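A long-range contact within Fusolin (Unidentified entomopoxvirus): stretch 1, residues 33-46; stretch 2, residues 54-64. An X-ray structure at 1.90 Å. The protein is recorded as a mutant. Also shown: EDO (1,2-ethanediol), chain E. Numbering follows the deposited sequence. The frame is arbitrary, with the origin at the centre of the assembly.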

# COMPACT_ATOMS: atom_id res chain seq x y z
N MET A 33 10.13 -6.68 -13.20
CA MET A 33 10.20 -5.38 -13.85
C MET A 33 11.56 -5.18 -14.49
O MET A 33 11.57 -4.69 -15.61
N CYS A 34 12.68 -5.62 -13.89
CA CYS A 34 13.96 -5.59 -14.59
C CYS A 34 13.87 -6.48 -15.85
O CYS A 34 14.35 -6.09 -16.91
N ARG A 35 13.24 -7.64 -15.74
CA ARG A 35 13.10 -8.53 -16.89
C ARG A 35 12.26 -7.86 -17.99
O ARG A 35 12.65 -7.93 -19.15
N ALA A 36 11.11 -7.25 -17.64
CA ALA A 36 10.25 -6.55 -18.61
C ALA A 36 10.98 -5.39 -19.28
O ALA A 36 10.79 -5.19 -20.46
N ALA A 37 11.76 -4.61 -18.52
CA ALA A 37 12.54 -3.48 -19.07
C ALA A 37 13.52 -4.00 -20.13
O ALA A 37 13.58 -3.47 -21.24
N TYR A 38 14.25 -5.08 -19.78
CA TYR A 38 15.20 -5.72 -20.68
C TYR A 38 14.49 -6.18 -21.97
O TYR A 38 14.90 -5.85 -23.08
N GLN A 39 13.43 -6.94 -21.79
CA GLN A 39 12.67 -7.53 -22.90
C GLN A 39 11.97 -6.49 -23.77
O GLN A 39 11.84 -6.72 -24.97
N ASN A 40 11.62 -5.34 -23.23
CA ASN A 40 11.03 -4.32 -24.07
C ASN A 40 12.06 -3.81 -25.08
O ASN A 40 11.75 -3.68 -26.27
N VAL A 41 13.27 -3.57 -24.62
CA VAL A 41 14.33 -3.08 -25.52
C VAL A 41 14.72 -4.20 -26.49
O VAL A 41 14.83 -3.94 -27.68
N TYR A 42 14.93 -5.40 -26.00
CA TYR A 42 15.23 -6.56 -26.83
C TYR A 42 14.14 -6.74 -27.93
O TYR A 42 14.46 -6.80 -29.12
N ASN A 43 12.87 -6.72 -27.54
CA ASN A 43 11.78 -6.89 -28.52
C ASN A 43 11.66 -5.69 -29.47
O ASN A 43 11.33 -5.90 -30.63
N LYS A 44 11.97 -4.46 -29.03
CA LYS A 44 11.93 -3.25 -29.88
C LYS A 44 12.94 -3.36 -31.04
O LYS A 44 12.60 -3.08 -32.19
N VAL A 45 14.16 -3.82 -30.72
CA VAL A 45 15.20 -4.02 -31.71
C VAL A 45 14.81 -5.13 -32.67
O VAL A 45 15.06 -4.98 -33.87
N LEU A 46 14.22 -6.22 -32.19
CA LEU A 46 13.80 -7.32 -33.07
C LEU A 46 12.71 -6.86 -34.01
O LEU A 46 12.71 -7.26 -35.16
N GLN A 54 22.15 -7.95 -31.91
CA GLN A 54 21.88 -6.50 -31.84
C GLN A 54 20.83 -6.21 -30.73
O GLN A 54 20.97 -5.23 -29.98
N ALA A 55 19.79 -7.04 -30.66
CA ALA A 55 18.74 -6.91 -29.64
C ALA A 55 19.30 -7.17 -28.22
O ALA A 55 19.01 -6.37 -27.32
N ALA A 56 20.10 -8.25 -28.02
CA ALA A 56 20.71 -8.54 -26.70
C ALA A 56 21.74 -7.45 -26.35
O ALA A 56 21.80 -7.03 -25.20
N SER A 57 22.51 -6.98 -27.32
CA SER A 57 23.47 -5.91 -27.07
C SER A 57 22.78 -4.63 -26.60
O SER A 57 23.28 -3.95 -25.70
N ALA A 58 21.66 -4.27 -27.25
CA ALA A 58 20.93 -3.04 -26.92
C ALA A 58 20.36 -3.12 -25.52
O ALA A 58 20.56 -2.18 -24.74
N ALA A 59 19.73 -4.23 -25.17
CA ALA A 59 19.13 -4.43 -23.84
C ALA A 59 20.21 -4.58 -22.75
O ALA A 59 20.05 -4.05 -21.65
N GLN A 60 21.32 -5.26 -23.06
CA GLN A 60 22.40 -5.42 -22.08
C GLN A 60 23.12 -4.09 -21.87
O GLN A 60 23.50 -3.80 -20.74
N TYR A 61 23.23 -3.26 -22.93
CA TYR A 61 23.84 -1.92 -22.83
C TYR A 61 23.04 -1.05 -21.85
O TYR A 61 23.62 -0.29 -21.07
N MET A 62 21.72 -1.16 -21.89
CA MET A 62 20.87 -0.41 -20.95
C MET A 62 21.22 -0.76 -19.48
O MET A 62 21.27 0.13 -18.62
N PHE A 63 21.44 -2.04 -19.18
CA PHE A 63 21.78 -2.46 -17.80
C PHE A 63 23.24 -2.14 -17.41
O PHE A 63 23.52 -1.69 -16.28
N GLN A 64 24.18 -2.46 -18.32
CA GLN A 64 25.61 -2.24 -18.11
C GLN A 64 25.94 -0.79 -17.90
O GLN A 64 26.86 -0.50 -17.13

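Where two helices run close together, small residues on one often make room for large ones on the other, and this roughly antiparallel pair in fusolin, inclined at 145° with axes 7.8 Å apart at closest approach, is a clear example. At Gln54, an m rotamer pointing sideways, contact is slight. Ala55 points toward the partner helix, and its CB lies 3.4 Å from Tyr42 O and 3.5 Å from Tyr42 CD2, with Val45 and Leu46 also against it; here the backbones come close, with Ala55 CA 4.5 Å from Tyr42 CA. Ala56 borders the edge of the Tyr42 ring (chi1 t), whose edge also meets a 1,2-ethanediol held by Asn43. Ala58 CB packs 3.6 Å from Val45 CG2 and also touches Val41, both valines being t. Ala59 CB sits squarely over the Tyr38 ring in a CH-pi contact, 3.5 Å from its centroid. Tyr38 (chi1 t) is the knob, seated among Ala56, Ala59, Gln60 and Phe63. Gln60, m then t, supplies the sole hydrogen bond across the pair, a weak one from Gln60 NE2 to Tyr38 OH at 3.3 Å. Met62 (t, t, p) brings its CE to 3.5 Å from Val41 CG2. Finally Phe63 (chi1 m) offers a ring face to the Tyr38 edge, while its CZ lies 3.3 Å from Cys34 O.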

# COMPACT_ATOMS: atom_id res chain seq x y z
CB MET A 33 9.82 -4.25 -12.90
CG MET A 33 8.36 -4.25 -12.52
SD MET A 33 7.21 -4.33 -13.92
CE MET A 33 7.62 -2.85 -14.76
CB CYS A 34 15.12 -6.01 -13.70
SG CYS A 34 15.34 -4.95 -12.25
CB ARG A 35 12.49 -9.87 -16.48
CG ARG A 35 12.39 -10.85 -17.65
CD ARG A 35 12.11 -12.28 -17.22
NE ARG A 35 10.80 -12.44 -16.60
CZ ARG A 35 10.55 -12.56 -15.29
NH1 ARG A 35 11.53 -12.54 -14.41
NH2 ARG A 35 9.30 -12.69 -14.87
CB ALA A 36 9.01 -6.00 -17.91
CB ALA A 37 13.30 -2.77 -17.95
CB TYR A 38 15.87 -6.91 -19.97
CG TYR A 38 16.93 -7.60 -20.81
CD1 TYR A 38 16.58 -8.44 -21.86
CD2 TYR A 38 18.28 -7.41 -20.55
CE1 TYR A 38 17.55 -9.09 -22.61
CE2 TYR A 38 19.25 -8.04 -21.30
CZ TYR A 38 18.88 -8.92 -22.30
OH TYR A 38 19.86 -9.53 -23.03
CB GLN A 39 11.71 -8.59 -22.39
CG GLN A 39 12.53 -9.81 -21.93
CD GLN A 39 11.77 -10.96 -21.33
OE1 GLN A 39 10.56 -10.90 -21.10
NE2 GLN A 39 12.46 -12.06 -21.10
CB ASN A 40 10.49 -3.12 -23.26
CG ASN A 40 8.99 -3.02 -23.29
OD1 ASN A 40 8.28 -4.02 -23.38
ND2 ASN A 40 8.46 -1.82 -23.35
CB VAL A 41 15.53 -2.55 -24.74
CG1 VAL A 41 16.68 -2.22 -25.69
CG2 VAL A 41 15.11 -1.32 -23.93
CB TYR A 42 15.31 -7.81 -25.93
CG TYR A 42 15.64 -9.11 -26.64
CD1 TYR A 42 14.66 -10.03 -26.93
CD2 TYR A 42 16.96 -9.46 -26.89
CE1 TYR A 42 14.96 -11.24 -27.55
CE2 TYR A 42 17.28 -10.67 -27.52
CZ TYR A 42 16.27 -11.55 -27.86
OH TYR A 42 16.59 -12.74 -28.47
CB ASN A 43 10.45 -7.16 -27.84
CG ASN A 43 10.41 -8.50 -27.15
OD1 ASN A 43 11.16 -9.39 -27.47
ND2 ASN A 43 9.59 -8.63 -26.13
CB LYS A 44 12.22 -2.00 -29.05
CG LYS A 44 12.02 -0.68 -29.80
CD LYS A 44 12.33 0.45 -28.80
CE LYS A 44 12.28 1.84 -29.38
NZ LYS A 44 12.40 2.85 -28.30
CB VAL A 45 16.58 -4.26 -31.03
CG1 VAL A 45 17.67 -4.59 -32.05
CG2 VAL A 45 16.99 -3.02 -30.21
CB LEU A 46 13.30 -8.54 -32.28
CG LEU A 46 14.36 -9.37 -31.52
CD1 LEU A 46 13.70 -10.47 -30.76
CD2 LEU A 46 15.41 -9.97 -32.45
CB GLN A 54 21.38 -5.99 -33.18
CG GLN A 54 22.50 -5.92 -34.21
CD GLN A 54 21.96 -5.57 -35.57
OE1 GLN A 54 21.06 -6.23 -36.09
NE2 GLN A 54 22.44 -4.49 -36.14
CB ALA A 55 17.58 -7.84 -29.93
CB ALA A 56 21.37 -9.92 -26.68
CB SER A 57 24.30 -5.62 -28.32
OG SER A 57 25.22 -4.58 -28.03
CB ALA A 58 19.82 -2.80 -27.94
CB ALA A 59 18.22 -5.65 -23.84
CB GLN A 60 23.40 -6.52 -22.46
CG GLN A 60 22.76 -7.88 -22.36
CD GLN A 60 23.58 -9.00 -22.93
OE1 GLN A 60 24.66 -8.80 -23.46
NE2 GLN A 60 23.05 -10.21 -22.82
CB TYR A 61 23.91 -1.25 -24.20
CG TYR A 61 24.46 0.16 -24.20
CD1 TYR A 61 23.62 1.25 -24.06
CD2 TYR A 61 25.79 0.40 -24.51
CE1 TYR A 61 24.11 2.55 -24.12
CE2 TYR A 61 26.30 1.69 -24.56
CZ TYR A 61 25.45 2.77 -24.40
OH TYR A 61 25.93 4.05 -24.50
CB MET A 62 19.40 -0.71 -21.28
CG MET A 62 18.44 -0.23 -20.26
SD MET A 62 16.68 -0.55 -20.62
CE MET A 62 16.72 -2.23 -20.95
CB PHE A 63 21.55 -3.97 -17.64
CG PHE A 63 20.14 -4.41 -17.35
CD1 PHE A 63 19.08 -3.95 -18.11
CD2 PHE A 63 19.89 -5.39 -16.42
CE1 PHE A 63 17.78 -4.37 -17.85
CE2 PHE A 63 18.60 -5.87 -16.21
CZ PHE A 63 17.55 -5.32 -16.88
CB GLN A 64 26.41 -2.74 -19.32
CG GLN A 64 27.95 -2.61 -19.18
CD GLN A 64 28.70 -2.45 -20.48
OE1 GLN A 64 28.30 -1.71 -21.38
NE2 GLN A 64 29.91 -3.00 -20.54
C1 EDO E . 11.54 -11.95 -25.20
O1 EDO E . 11.41 -11.96 -26.62
C2 EDO E . 10.18 -12.21 -24.55
O2 EDO E . 9.29 -11.11 -24.76